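Local coordinates for aminotransferase class I and II (Anaerococcus prevotii, PDB 4EMY), which probably acts as a homodimeric transaminase, using pyridoxal 5'-phosphate as cofactor to move amino groups between substrates, at residues Ser177-Gly188 and Lys217-Leu228; Met331-Phe339 and Val389-Pro400. One frame throughout, in Å; residues are numbered along the deposited sequence.

Contact 1 of 2, residues Ser177-Gly188 and Lys217-Leu228; sequences SDRIASLINSPG and KKITLIVDVAYL. With PLP (pyridoxal-5'-phosphate), chain E.
Strand Arg179-Ile184 lies parallel to strand Lys218-Asp224, their axes 4.7 Å apart at closest and 17° from exact alignment, and seven backbone hydrogen bonds, from Lys218 N to Asp178 O through to Asp224 N to Ile184 O, hold the register. Where the strands begin, Lys217 folds back at its second torsion (chi2 -76°), bringing NZ 2.8 Å from Asp178 OD1 in a salt bridge and adding a weak bond to Ser177 O. With an alanine here in place of the lysine, the Asp178 carboxylate would probably lose this mate and turn more freely. Further along, Ile180 and Ile219 lie side by side, CG1 to CG1 3.9 Å, while Leu221 CD1 reaches Ile184 CG1; branched aliphatic residues suit this buried sheet face. At the far end the Asn185 amide gives ND2 to Asp224 O at 2.7 Å, and its OD1 accepts from Asn190 N. Asp224, also bonded to Tyr138, turns OD2 to the pyridine N1 of PLP, and Tyr227 OH is hydrogen-bonded to PLP O3 at 2.6 Å. The pair forms a beta-alpha-beta crossover through helix 198-211, whose Trp201 packs with helix 163-176 against the Ile184 and Ile219 face; Met6 of the second subunit touches Arg179 and Thr220 opposite, and strands 127-131 and 251-258 flank the two.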
loop_
_atom_site.group_PDB
_atom_site.type_symbol
_atom_site.label_atom_id
_atom_site.label_comp_id
_atom_site.label_asym_id
_atom_site.label_seq_id
_atom_site.Cartn_x
_atom_site.Cartn_y
_atom_site.Cartn_z
ATOM N N SER A 177 -7.986 -30.083 3.926
ATOM C CA SER A 177 -6.887 -29.286 4.466
ATOM C C SER A 177 -6.990 -29.063 5.973
ATOM O O SER A 177 -8.089 -28.947 6.516
ATOM C CB SER A 177 -6.814 -27.934 3.753
ATOM O OG SER A 177 -5.693 -27.195 4.203
ATOM N N ASP A 178 -5.839 -28.992 6.638
ATOM C CA ASP A 178 -5.782 -28.702 8.066
ATOM C C ASP A 178 -5.952 -27.211 8.350
ATOM O O ASP A 178 -6.180 -26.811 9.492
ATOM C CB ASP A 178 -4.466 -29.201 8.669
ATOM C CG ASP A 178 -4.454 -30.710 8.902
ATOM O OD1 ASP A 178 -5.499 -31.365 8.691
ATOM O OD2 ASP A 178 -3.394 -31.245 9.302
ATOM N N ARG A 179 -5.842 -26.385 7.316
ATOM C CA ARG A 179 -5.960 -24.943 7.486
ATOM C C ARG A 179 -6.966 -24.402 6.491
ATOM O O ARG A 179 -6.888 -24.713 5.303
ATOM C CB ARG A 179 -4.595 -24.280 7.301
ATOM C CG ARG A 179 -4.586 -22.770 7.449
ATOM C CD ARG A 179 -3.158 -22.252 7.518
ATOM N NE ARG A 179 -2.641 -22.246 8.883
ATOM C CZ ARG A 179 -1.381 -22.518 9.213
ATOM N NH1 ARG A 179 -0.491 -22.835 8.279
ATOM N NH2 ARG A 179 -1.007 -22.489 10.486
ATOM N N ILE A 180 -7.928 -23.623 6.978
ATOM C CA ILE A 180 -8.939 -23.022 6.103
ATOM C C ILE A 180 -9.243 -21.568 6.472
ATOM O O ILE A 180 -8.764 -21.062 7.487
ATOM C CB ILE A 180 -10.265 -23.826 6.069
ATOM C CG1 ILE A 180 -11.045 -23.653 7.372
ATOM C CG2 ILE A 180 -10.027 -25.295 5.726
ATOM C CD1 ILE A 180 -12.543 -23.635 7.166
ATOM N N ALA A 181 -10.035 -20.900 5.639
ATOM C CA ALA A 181 -10.485 -19.546 5.944
ATOM C C ALA A 181 -11.873 -19.264 5.388
ATOM O O ALA A 181 -12.188 -19.631 4.257
ATOM C CB ALA A 181 -9.489 -18.518 5.430
ATOM N N SER A 182 -12.706 -18.621 6.194
ATOM C CA SER A 182 -14.011 -18.194 5.732
ATOM C C SER A 182 -14.005 -16.699 5.556
ATOM O O SER A 182 -13.554 -15.968 6.439
ATOM C CB SER A 182 -15.106 -18.577 6.725
ATOM O OG SER A 182 -16.291 -17.849 6.443
ATOM N N LEU A 183 -14.501 -16.244 4.413
ATOM C CA LEU A 183 -14.670 -14.817 4.195
ATOM C C LEU A 183 -16.146 -14.484 4.106
ATOM O O LEU A 183 -16.879 -15.105 3.336
ATOM C CB LEU A 183 -13.921 -14.343 2.948
ATOM C CG LEU A 183 -13.887 -12.814 2.816
ATOM C CD1 LEU A 183 -12.491 -12.295 2.507
ATOM C CD2 LEU A 183 -14.894 -12.346 1.776
ATOM N N ILE A 184 -16.569 -13.522 4.926
ATOM C CA ILE A 184 -17.930 -13.005 4.905
ATOM C C ILE A 184 -17.888 -11.480 4.824
ATOM O O ILE A 184 -17.368 -10.810 5.717
ATOM C CB ILE A 184 -18.750 -13.418 6.155
ATOM C CG1 ILE A 184 -18.446 -14.859 6.606
ATOM C CG2 ILE A 184 -20.236 -13.174 5.931
ATOM C CD1 ILE A 184 -19.009 -15.956 5.724
ATOM N N ASN A 185 -18.423 -10.943 3.735
ATOM C CA ASN A 185 -18.588 -9.507 3.570
ATOM C C ASN A 185 -19.981 -9.086 4.030
ATOM O O ASN A 185 -20.948 -9.144 3.273
ATOM C CB ASN A 185 -18.322 -9.095 2.119
ATOM C CG ASN A 185 -18.534 -7.612 1.883
ATOM O OD1 ASN A 185 -19.031 -7.210 0.832
ATOM N ND2 ASN A 185 -18.167 -6.792 2.860
ATOM N N SER A 186 -20.057 -8.679 5.293
ATOM C CA SER A 186 -21.301 -8.331 5.974
ATOM C C SER A 186 -20.924 -7.434 7.139
ATOM O O SER A 186 -19.863 -7.617 7.733
ATOM C CB SER A 186 -21.993 -9.595 6.501
ATOM O OG SER A 186 -23.229 -9.290 7.134
ATOM N N PRO A 187 -21.777 -6.454 7.471
ATOM C CA PRO A 187 -23.035 -6.137 6.803
ATOM C C PRO A 187 -22.819 -5.247 5.583
ATOM O O PRO A 187 -21.738 -4.672 5.426
ATOM C CB PRO A 187 -23.808 -5.388 7.884
ATOM C CG PRO A 187 -22.753 -4.701 8.681
ATOM C CD PRO A 187 -21.544 -5.596 8.647
ATOM N N GLY A 188 -23.838 -5.145 4.731
ATOM C CA GLY A 188 -23.791 -4.276 3.558
ATOM C C GLY A 188 -22.981 -4.858 2.423
ATOM O O GLY A 188 -22.172 -4.164 1.811
ATOM N N LYS A 217 -7.001 -28.753 13.234
ATOM C CA LYS A 217 -7.503 -27.827 12.232
ATOM C C LYS A 217 -7.376 -26.385 12.710
ATOM O O LYS A 217 -7.611 -26.094 13.882
ATOM C CB LYS A 217 -8.958 -28.158 11.895
ATOM C CG LYS A 217 -9.188 -29.605 11.488
ATOM C CD LYS A 217 -8.707 -29.885 10.071
ATOM C CE LYS A 217 -8.720 -31.377 9.768
ATOM N NZ LYS A 217 -8.239 -31.702 8.394
ATOM N N LYS A 218 -6.986 -25.494 11.805
ATOM C CA LYS A 218 -6.907 -24.066 12.111
ATOM C C LYS A 218 -7.825 -23.295 11.178
ATOM O O LYS A 218 -7.761 -23.462 9.960
ATOM C CB LYS A 218 -5.468 -23.555 12.016
ATOM C CG LYS A 218 -4.617 -23.924 13.219
ATOM C CD LYS A 218 -3.140 -23.661 12.976
ATOM C CE LYS A 218 -2.264 -24.584 13.817
ATOM N NZ LYS A 218 -2.345 -24.310 15.283
ATOM N N ILE A 219 -8.693 -22.469 11.752
ATOM C CA ILE A 219 -9.695 -21.752 10.966
ATOM C C ILE A 219 -9.572 -20.251 11.180
ATOM O O ILE A 219 -9.424 -19.795 12.315
ATOM C CB ILE A 219 -11.122 -22.210 11.331
ATOM C CG1 ILE A 219 -11.241 -23.736 11.228
ATOM C CG2 ILE A 219 -12.159 -21.525 10.446
ATOM C CD1 ILE A 219 -12.307 -24.328 12.116
ATOM N N THR A 220 -9.622 -19.490 10.089
ATOM C CA THR A 220 -9.670 -18.031 10.177
ATOM C C THR A 220 -10.940 -17.460 9.537
ATOM O O THR A 220 -11.217 -17.704 8.363
ATOM C CB THR A 220 -8.411 -17.375 9.576
ATOM O OG1 THR A 220 -7.254 -17.866 10.260
ATOM C CG2 THR A 220 -8.456 -15.862 9.724
ATOM N N LEU A 221 -11.705 -16.719 10.338
ATOM C CA LEU A 221 -12.846 -15.955 9.856
ATOM C C LEU A 221 -12.414 -14.530 9.529
ATOM O O LEU A 221 -11.953 -13.800 10.408
ATOM C CB LEU A 221 -13.965 -15.937 10.901
ATOM C CG LEU A 221 -15.277 -15.208 10.573
ATOM C CD1 LEU A 221 -15.968 -15.786 9.344
ATOM C CD2 LEU A 221 -16.218 -15.234 11.767
ATOM N N ILE A 222 -12.558 -14.161 8.256
ATOM C CA ILE A 222 -12.329 -12.799 7.769
ATOM C C ILE A 222 -13.672 -12.096 7.566
ATOM O O ILE A 222 -14.539 -12.596 6.847
ATOM C CB ILE A 222 -11.615 -12.802 6.397
ATOM C CG1 ILE A 222 -10.541 -13.905 6.304
ATOM C CG2 ILE A 222 -11.161 -11.389 6.012
ATOM C CD1 ILE A 222 -9.157 -13.497 6.739
ATOM N N VAL A 223 -13.848 -10.933 8.185
ATOM C CA VAL A 223 -15.091 -10.187 8.020
ATOM C C VAL A 223 -14.799 -8.834 7.397
ATOM O O VAL A 223 -14.071 -8.025 7.973
ATOM C CB VAL A 223 -15.850 -9.996 9.349
ATOM C CG1 VAL A 223 -17.305 -9.658 9.077
ATOM C CG2 VAL A 223 -15.778 -11.252 10.196
ATOM N N ASP A 224 -15.361 -8.601 6.213
ATOM C CA ASP A 224 -15.178 -7.331 5.505
ATOM C C ASP A 224 -16.279 -6.363 5.909
ATOM O O ASP A 224 -17.416 -6.460 5.439
ATOM C CB ASP A 224 -15.171 -7.552 3.986
ATOM C CG ASP A 224 -14.672 -6.332 3.194
ATOM O OD1 ASP A 224 -14.584 -5.210 3.738
ATOM O OD2 ASP A 224 -14.367 -6.500 1.995
ATOM N N VAL A 225 -15.935 -5.427 6.785
ATOM C CA VAL A 225 -16.926 -4.509 7.322
ATOM C C VAL A 225 -16.731 -3.083 6.805
ATOM O O VAL A 225 -16.878 -2.111 7.548
ATOM C CB VAL A 225 -16.973 -4.566 8.862
ATOM C CG1 VAL A 225 -17.342 -5.966 9.322
ATOM C CG2 VAL A 225 -15.643 -4.149 9.472
ATOM N N ALA A 226 -16.406 -2.965 5.519
ATOM C CA ALA A 226 -16.229 -1.661 4.889
ATOM C C ALA A 226 -17.503 -0.799 4.918
ATOM O O ALA A 226 -17.438 0.402 5.166
ATOM C CB ALA A 226 -15.735 -1.836 3.463
ATOM N N TYR A 227 -18.656 -1.418 4.673
ATOM C CA TYR A 227 -19.925 -0.695 4.610
ATOM C C TYR A 227 -20.688 -0.764 5.929
ATOM O O TYR A 227 -21.912 -0.620 5.958
ATOM C CB TYR A 227 -20.795 -1.219 3.464
ATOM C CG TYR A 227 -20.118 -1.198 2.113
ATOM C CD1 TYR A 227 -20.075 -0.028 1.341
ATOM C CD2 TYR A 227 -19.529 -2.345 1.600
ATOM C CE1 TYR A 227 -19.450 -0.011 0.101
ATOM C CE2 TYR A 227 -18.909 -2.340 0.363
ATOM C CZ TYR A 227 -18.869 -1.179 -0.380
ATOM O OH TYR A 227 -18.244 -1.194 -1.603
ATOM N N LEU A 228 -19.955 -0.967 7.020
ATOM C CA LEU A 228 -20.538 -1.067 8.357
ATOM C C LEU A 228 -21.459 0.105 8.699
ATOM O O LEU A 228 -22.596 -0.092 9.113
ATOM C CB LEU A 228 -19.426 -1.173 9.402
ATOM C CG LEU A 228 -19.830 -1.386 10.857
ATOM C CD1 LEU A 228 -20.148 -2.851 11.119
ATOM C CD2 LEU A 228 -18.702 -0.907 11.753
HETATM N N1 PLP E . -14.338 -4.445 0.552
HETATM C C2 PLP E . -15.494 -4.396 -0.208
HETATM C C2A PLP E . -16.549 -5.449 -0.044
HETATM C C3 PLP E . -15.697 -3.363 -1.119
HETATM O O3 PLP E . -16.836 -3.321 -1.865
HETATM C C4 PLP E . -14.747 -2.379 -1.299
HETATM C C4A PLP E . -14.640 -1.803 -2.685
HETATM O O4A PLP E . -15.180 -0.730 -2.969
HETATM C C5 PLP E . -13.587 -2.428 -0.525
HETATM C C6 PLP E . -13.382 -3.465 0.394
HETATM C C5A PLP E . -12.531 -1.353 -0.728
HETATM O O4P PLP E . -11.873 -0.988 0.464
HETATM P P PLP E . -10.688 0.077 0.334
HETATM O O1P PLP E . -9.452 -0.707 -0.019
HETATM O O2P PLP E . -10.573 0.815 1.650
HETATM O O3P PLP E . -10.968 1.060 -0.775
#

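Contact 2 of 2, residues Met331-Phe339 and Val389-Pro400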
loop_
_atom_site.group_PDB
_atom_site.type_symbol
_atom_site.label_atom_id
_atom_site.label_comp_id
_atom_site.label_asym_id
_atom_site.label_seq_id
_atom_site.Cartn_x
_atom_site.Cartn_y
_atom_site.Cartn_z
HETATM N N MSE A 331 -29.363 9.933 3.878
HETATM C CA MSE A 331 -29.504 10.212 2.448
HETATM C C MSE A 331 -29.476 8.901 1.678
HETATM O O MSE A 331 -30.288 8.696 0.773
HETATM C CB MSE A 331 -28.399 11.129 1.917
HETATM C CG MSE A 331 -28.484 11.338 0.397
HETATM SE SE MSE A 331 -26.798 11.770 -0.504
HETATM C CE MSE A 331 -26.692 13.685 -0.035
ATOM N N LEU A 332 -28.538 8.024 2.044
ATOM C CA LEU A 332 -28.405 6.726 1.409
ATOM C C LEU A 332 -29.646 5.868 1.604
ATOM O O LEU A 332 -30.189 5.356 0.629
ATOM C CB LEU A 332 -27.153 5.984 1.904
ATOM C CG LEU A 332 -26.779 4.649 1.231
ATOM C CD1 LEU A 332 -26.670 4.746 -0.288
ATOM C CD2 LEU A 332 -25.485 4.102 1.804
ATOM N N LYS A 333 -30.101 5.720 2.849
ATOM C CA LYS A 333 -31.210 4.801 3.140
ATOM C C LYS A 333 -32.503 5.193 2.411
ATOM O O LYS A 333 -33.177 4.340 1.831
ATOM C CB LYS A 333 -31.446 4.640 4.650
ATOM C CG LYS A 333 -32.355 3.463 5.010
ATOM C CD LYS A 333 -32.670 3.391 6.500
ATOM C CE LYS A 333 -33.629 4.488 6.964
ATOM N NZ LYS A 333 -35.055 4.221 6.606
ATOM N N SER A 334 -32.836 6.479 2.415
ATOM C CA SER A 334 -34.062 6.917 1.765
ATOM C C SER A 334 -33.987 6.739 0.244
ATOM O O SER A 334 -35.018 6.754 -0.431
ATOM C CB SER A 334 -34.410 8.352 2.143
ATOM O OG SER A 334 -33.608 9.259 1.426
ATOM N N ARG A 335 -32.774 6.568 -0.284
ATOM C CA ARG A 335 -32.594 6.204 -1.690
ATOM C C ARG A 335 -32.940 4.740 -1.887
ATOM O O ARG A 335 -33.516 4.361 -2.908
ATOM C CB ARG A 335 -31.163 6.432 -2.152
ATOM C CG ARG A 335 -30.801 7.866 -2.466
ATOM C CD ARG A 335 -29.413 7.894 -3.071
ATOM N NE ARG A 335 -28.853 9.238 -3.127
ATOM C CZ ARG A 335 -27.716 9.552 -3.744
ATOM N NH1 ARG A 335 -27.018 8.610 -4.368
ATOM N NH2 ARG A 335 -27.282 10.809 -3.749
ATOM N N ALA A 336 -32.569 3.922 -0.904
ATOM C CA ALA A 336 -32.875 2.498 -0.932
ATOM C C ALA A 336 -34.372 2.273 -0.741
ATOM O O ALA A 336 -34.943 1.340 -1.312
ATOM C CB ALA A 336 -32.077 1.758 0.128
ATOM N N ASP A 337 -34.998 3.139 0.056
ATOM C CA ASP A 337 -36.441 3.095 0.268
ATOM C C ASP A 337 -37.199 3.343 -1.032
ATOM O O ASP A 337 -38.163 2.639 -1.340
ATOM C CB ASP A 337 -36.866 4.105 1.332
ATOM C CG ASP A 337 -36.471 3.681 2.731
ATOM O OD1 ASP A 337 -36.405 2.464 2.994
ATOM O OD2 ASP A 337 -36.234 4.567 3.577
ATOM N N VAL A 338 -36.750 4.337 -1.793
ATOM C CA VAL A 338 -37.372 4.664 -3.066
ATOM C C VAL A 338 -37.165 3.504 -4.031
ATOM O O VAL A 338 -38.083 3.140 -4.765
ATOM C CB VAL A 338 -36.857 6.007 -3.629
ATOM C CG1 VAL A 338 -37.360 6.250 -5.042
ATOM C CG2 VAL A 338 -37.301 7.145 -2.724
ATOM N N PHE A 339 -35.978 2.902 -3.997
ATOM C CA PHE A 339 -35.699 1.719 -4.811
ATOM C C PHE A 339 -36.655 0.581 -4.477
ATOM O O PHE A 339 -37.353 0.089 -5.359
ATOM C CB PHE A 339 -34.249 1.251 -4.650
ATOM C CG PHE A 339 -33.796 0.301 -5.729
ATOM C CD1 PHE A 339 -34.056 -1.065 -5.633
ATOM C CD2 PHE A 339 -33.115 0.773 -6.846
ATOM C CE1 PHE A 339 -33.646 -1.935 -6.629
ATOM C CE2 PHE A 339 -32.704 -0.092 -7.845
ATOM C CZ PHE A 339 -32.971 -1.447 -7.736
ATOM N N VAL A 389 -26.812 -2.403 -9.013
ATOM C CA VAL A 389 -27.240 -1.016 -9.156
ATOM C C VAL A 389 -26.571 -0.191 -8.071
ATOM O O VAL A 389 -26.881 -0.351 -6.888
ATOM C CB VAL A 389 -28.776 -0.894 -9.037
ATOM C CG1 VAL A 389 -29.224 0.538 -9.271
ATOM C CG2 VAL A 389 -29.459 -1.828 -10.021
ATOM N N ALA A 390 -25.650 0.681 -8.473
ATOM C CA ALA A 390 -24.898 1.485 -7.516
ATOM C C ALA A 390 -25.756 2.621 -7.006
ATOM O O ALA A 390 -25.612 3.779 -7.408
ATOM C CB ALA A 390 -23.607 2.005 -8.131
ATOM N N ILE A 391 -26.653 2.275 -6.097
ATOM C CA ILE A 391 -27.644 3.210 -5.609
ATOM C C ILE A 391 -27.014 4.427 -4.911
ATOM O O ILE A 391 -27.662 5.450 -4.724
ATOM C CB ILE A 391 -28.685 2.475 -4.739
ATOM C CG1 ILE A 391 -30.024 3.189 -4.816
ATOM C CG2 ILE A 391 -28.209 2.278 -3.303
ATOM C CD1 ILE A 391 -31.165 2.363 -4.275
ATOM N N CYS A 392 -25.737 4.304 -4.561
ATOM C CA CYS A 392 -24.959 5.385 -3.959
ATOM C C CYS A 392 -24.658 6.509 -4.946
ATOM O O CYS A 392 -24.386 7.640 -4.545
ATOM C CB CYS A 392 -23.640 4.824 -3.442
ATOM S SG CYS A 392 -22.674 4.016 -4.733
ATOM N N GLY A 393 -24.693 6.194 -6.236
ATOM C CA GLY A 393 -24.366 7.172 -7.268
ATOM C C GLY A 393 -25.535 7.997 -7.785
ATOM O O GLY A 393 -25.359 9.155 -8.170
ATOM N N VAL A 394 -26.729 7.405 -7.803
ATOM C CA VAL A 394 -27.883 8.044 -8.432
ATOM C C VAL A 394 -28.813 8.685 -7.402
ATOM O O VAL A 394 -28.998 8.159 -6.304
ATOM C CB VAL A 394 -28.629 7.093 -9.406
ATOM C CG1 VAL A 394 -27.683 6.030 -9.931
ATOM C CG2 VAL A 394 -29.818 6.422 -8.750
ATOM N N GLY A 395 -29.374 9.836 -7.772
ATOM C CA GLY A 395 -30.227 10.620 -6.885
ATOM C C GLY A 395 -31.652 10.108 -6.798
ATOM O O GLY A 395 -32.197 9.572 -7.766
ATOM N N GLU A 396 -32.245 10.294 -5.622
ATOM C CA GLU A 396 -33.607 9.864 -5.296
ATOM C C GLU A 396 -34.611 9.964 -6.457
ATOM O O GLU A 396 -35.243 8.971 -6.814
ATOM C CB GLU A 396 -34.101 10.660 -4.079
ATOM C CG GLU A 396 -35.215 10.010 -3.278
ATOM C CD GLU A 396 -35.211 10.441 -1.822
ATOM O OE1 GLU A 396 -34.418 9.877 -1.038
ATOM O OE2 GLU A 396 -36.003 11.334 -1.458
ATOM N N GLU A 397 -34.739 11.152 -7.050
ATOM C CA GLU A 397 -35.762 11.409 -8.072
ATOM C C GLU A 397 -35.615 10.582 -9.364
ATOM O O GLU A 397 -36.584 10.397 -10.098
ATOM C CB GLU A 397 -35.886 12.915 -8.376
ATOM C CG GLU A 397 -34.741 13.526 -9.177
ATOM C CD GLU A 397 -33.610 14.092 -8.316
ATOM O OE1 GLU A 397 -33.190 13.450 -7.314
ATOM O OE2 GLU A 397 -33.121 15.195 -8.664
ATOM N N LYS A 398 -34.415 10.071 -9.624
ATOM C CA LYS A 398 -34.182 9.246 -10.808
ATOM C C LYS A 398 -34.446 7.755 -10.592
ATOM O O LYS A 398 -34.598 7.012 -11.562
ATOM C CB LYS A 398 -32.760 9.434 -11.330
ATOM C CG LYS A 398 -32.525 10.728 -12.086
ATOM C CD LYS A 398 -31.132 10.706 -12.693
ATOM C CE LYS A 398 -30.673 12.086 -13.134
ATOM N NZ LYS A 398 -29.207 12.076 -13.410
ATOM N N ILE A 399 -34.505 7.320 -9.334
ATOM C CA ILE A 399 -34.648 5.892 -9.012
ATOM C C ILE A 399 -35.892 5.249 -9.649
ATOM O O ILE A 399 -35.786 4.168 -10.232
ATOM C CB ILE A 399 -34.633 5.614 -7.484
ATOM C CG1 ILE A 399 -33.523 6.405 -6.772
ATOM C CG2 ILE A 399 -34.514 4.120 -7.210
ATOM C CD1 ILE A 399 -32.249 5.637 -6.505
ATOM N N PRO A 400 -37.070 5.909 -9.553
ATOM C CA PRO A 400 -38.266 5.314 -10.165
ATOM C C PRO A 400 -38.084 4.966 -11.646
ATOM O O PRO A 400 -38.372 3.836 -12.037
ATOM C CB PRO A 400 -39.326 6.403 -9.986
ATOM C CG PRO A 400 -38.892 7.135 -8.765
ATOM C CD PRO A 400 -37.395 7.172 -8.860
#
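The guanidinium of Arg335 reaches from helix 315-345 into the bend Ile391-Gly395. With CG anti to the carbonyl carbon (chi1 -79°) and the chain extended from CG to NE, its head meets the loop in two ways. In its own plane, NH1 gives a nearly straight bond to Ile391 O at 3.2 Å (166° at the hydrogen); a weak, strongly bent bond to Cys392 O lies off that plane, near the edge. Over one face lies the Val394 carbonyl, with Gly395 CA above the centre of the group; glycine suits this position, since a side chain would crowd the Glu397 carboxylate. NH2 bonds to Leu48 O and has a long, weak ion pair with Asp50, so peptide oxygens make most of the bonds to this buried cation. Arginine suits the place because one flat group can serve several carbonyls at once.

One turn on, Phe339 is the apolar counterpart. Ile391 CD1 touches its CB, Ile399 CG2 approaches its CD2 at 3.6 Å, with the two side chains crossing at about a right angle, and Val389 CG1 meets CE2 at 3.8 Å; all three methyls come at the ring obliquely. Beside Phe339, Val338 splits its branches: CG1 packs on Ile399 CB and Pro400 CD, while CG2 lies 3.6 Å from Glu396 CG, across the glutamate chain. That chain runs on to OE1, which accepts from Ser334 OG at 2.7 Å, the donor arriving nearly in line with the C-O bond. Leu332 CD1 closes the other end against Ile391 and Cys392.

Together these contacts join the long helix 315-345 to the connection between strand 386-389 and helix 399-411. Strand 359-362 also packs on Phe339, giving the layered helix-on-sheet arrangement consistent with the small domain of fold-type I, PLP-dependent aminotransferases.

Contact 1 closes along the chain before contact 2 opens, and the two lie on opposite sides of the chain's centre, their centres about 29 Å apart. They nevertheless approach at their inner ends: nearest atoms are about 7 Å apart, as are the side chains of Leu332 and Tyr227. Contact 1 meets PLP directly through residues at and just beyond the C-terminal ends of its strands, whereas contact 2 does not touch the cofactor, the Cys392 side chain lying about 9 Å from it and about 8 Å from that of Lys261. Phe357 spans the interval, its ring meeting that of Tyr227 while it also packs against Cys392. The Tyr227 end of the central sheet is thus the part of contact 1 that comes near contact 2.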